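Local coordinates for protein spaetzle C-106 (Drosophila melanogaster, PDB 4LXR) that acts, once activated, as a disulfide-linked dimeric cytokine ligand of the Toll receptor, switching on antifungal defence and setting dorsal-ventral polarity in the embryo, at residues Asp55-Phe60 against Tyr64-Lys69. Residues are numbered along the deposited sequence; the frame is centred on the assembly and turned at random.
Sequences DFAANF and YNPICK
Phe-60 and Tyr-64 make the tight end of this contact: CD1 of Phe-60 lies 3.7 Å from CD2 of Tyr-64, and the two side chains cross at about a right angle. CG of each lies beside its own backbone N and anti to the carbonyl carbon (chi1 -74° for Phe-60), and the CB of Phe-60 also approaches Tyr-64 CD2, at 3.9 Å. The contacts of Pro-66 are looser. Pro-66 CG is 4.3 Å from Phe-60 CD2, while Ala-57 CB meets Pro-66 CB at 4.1 Å. No hydrogen bond crosses between the segments, and the 194 Å² buried between them comes with apolar side-chain contacts.

Within the cystine-knot fold of the Spaetzle family, the contact closes a loop lying between strands 43-47 and 67-73; the second segment enters strand 67-73, whose Cys-68 is disulfide-bonded to Cys-10. The Phe-60 ring and Pro-66 also pack on Leu-103 of the same chain. On the solvent side, the exposed Asn-65 directs its side chain away from 55-60. Asp-55 and Phe-56 meet other chains instead: Asp-55 OD1 forms a salt bridge with Arg-155 of Toll, and the Phe-56 ring meets Tyr-64 of the second spaetzle subunit.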
# COMPACT_ATOMS: atom_id res chain seq x y z
N ASP C 55 -26.13 -2.24 2.73
CA ASP C 55 -26.88 -3.45 3.07
C ASP C 55 -25.85 -4.49 3.50
O ASP C 55 -24.66 -4.29 3.29
CB ASP C 55 -27.68 -3.93 1.85
CG ASP C 55 -28.84 -4.87 2.22
OD1 ASP C 55 -28.93 -5.34 3.39
OD2 ASP C 55 -29.66 -5.15 1.32
N PHE C 56 -26.29 -5.59 4.13
CA PHE C 56 -25.39 -6.67 4.53
C PHE C 56 -24.22 -6.19 5.38
O PHE C 56 -23.15 -6.77 5.37
CB PHE C 56 -24.88 -7.44 3.30
CG PHE C 56 -25.99 -7.83 2.36
CD1 PHE C 56 -26.93 -8.78 2.73
CD2 PHE C 56 -26.11 -7.21 1.12
CE1 PHE C 56 -27.96 -9.12 1.89
CE2 PHE C 56 -27.14 -7.55 0.28
CZ PHE C 56 -28.07 -8.51 0.66
N ALA C 57 -24.45 -5.12 6.12
CA ALA C 57 -23.35 -4.48 6.84
C ALA C 57 -23.63 -4.38 8.34
O ALA C 57 -23.20 -3.43 8.98
CB ALA C 57 -23.08 -3.09 6.26
N ALA C 58 -24.34 -5.37 8.88
CA ALA C 58 -24.72 -5.39 10.29
C ALA C 58 -23.69 -6.08 11.21
O ALA C 58 -23.90 -6.17 12.42
CB ALA C 58 -26.08 -6.04 10.46
N ASN C 59 -22.60 -6.58 10.63
CA ASN C 59 -21.50 -7.20 11.39
C ASN C 59 -20.13 -6.54 11.10
O ASN C 59 -19.17 -7.20 10.75
CB ASN C 59 -21.42 -8.72 11.13
CG ASN C 59 -20.37 -9.42 12.00
OD1 ASN C 59 -20.00 -8.89 13.05
ND2 ASN C 59 -19.90 -10.61 11.57
N PHE C 60 -20.08 -5.22 11.25
CA PHE C 60 -18.82 -4.49 11.24
C PHE C 60 -18.74 -3.78 12.59
O PHE C 60 -19.78 -3.58 13.22
CB PHE C 60 -18.75 -3.48 10.06
CG PHE C 60 -18.54 -4.14 8.70
CD1 PHE C 60 -17.27 -4.58 8.31
CD2 PHE C 60 -19.60 -4.31 7.83
CE1 PHE C 60 -17.08 -5.18 7.07
CE2 PHE C 60 -19.41 -4.93 6.58
CZ PHE C 60 -18.15 -5.35 6.20
N TYR C 64 -17.15 1.74 12.15
CA TYR C 64 -16.98 1.67 10.69
C TYR C 64 -18.04 2.49 9.93
O TYR C 64 -17.79 2.89 8.80
CB TYR C 64 -16.98 0.23 10.16
CG TYR C 64 -15.68 -0.53 10.34
CD1 TYR C 64 -14.76 -0.16 11.33
CD2 TYR C 64 -15.38 -1.60 9.53
CE1 TYR C 64 -13.59 -0.87 11.50
CE2 TYR C 64 -14.22 -2.30 9.69
CZ TYR C 64 -13.33 -1.94 10.67
OH TYR C 64 -12.18 -2.66 10.83
N ASN C 65 -19.18 2.72 10.57
CA ASN C 65 -20.28 3.49 9.99
C ASN C 65 -20.43 3.35 8.47
O ASN C 65 -20.25 4.32 7.74
CB ASN C 65 -20.16 4.97 10.35
CG ASN C 65 -21.42 5.75 10.06
OD1 ASN C 65 -21.39 6.95 9.76
ND2 ASN C 65 -22.56 5.06 10.11
N PRO C 66 -20.75 2.14 7.99
CA PRO C 66 -20.74 1.93 6.54
C PRO C 66 -21.75 2.80 5.78
O PRO C 66 -22.90 2.91 6.20
CB PRO C 66 -21.07 0.45 6.40
CG PRO C 66 -20.58 -0.15 7.71
CD PRO C 66 -20.99 0.88 8.71
N ILE C 67 -21.29 3.44 4.71
CA ILE C 67 -22.12 4.36 3.93
C ILE C 67 -21.90 4.15 2.43
O ILE C 67 -20.77 3.89 2.00
CB ILE C 67 -21.79 5.85 4.26
CG1 ILE C 67 -22.04 6.13 5.74
CG2 ILE C 67 -22.65 6.79 3.44
CD1 ILE C 67 -23.49 6.04 6.14
N CYS C 68 -22.95 4.25 1.64
CA CYS C 68 -22.82 4.12 0.21
C CYS C 68 -22.30 5.43 -0.38
O CYS C 68 -22.82 6.51 -0.09
CB CYS C 68 -24.15 3.70 -0.41
SG CYS C 68 -24.59 1.95 -0.04
N LYS C 69 -21.24 5.34 -1.18
CA LYS C 69 -20.63 6.52 -1.78
C LYS C 69 -20.59 6.43 -3.29
O LYS C 69 -20.39 5.36 -3.87
CB LYS C 69 -19.20 6.70 -1.26
CG LYS C 69 -19.13 6.89 0.24
CD LYS C 69 -19.91 8.13 0.66
CE LYS C 69 -18.99 9.11 1.35
NZ LYS C 69 -18.21 8.40 2.40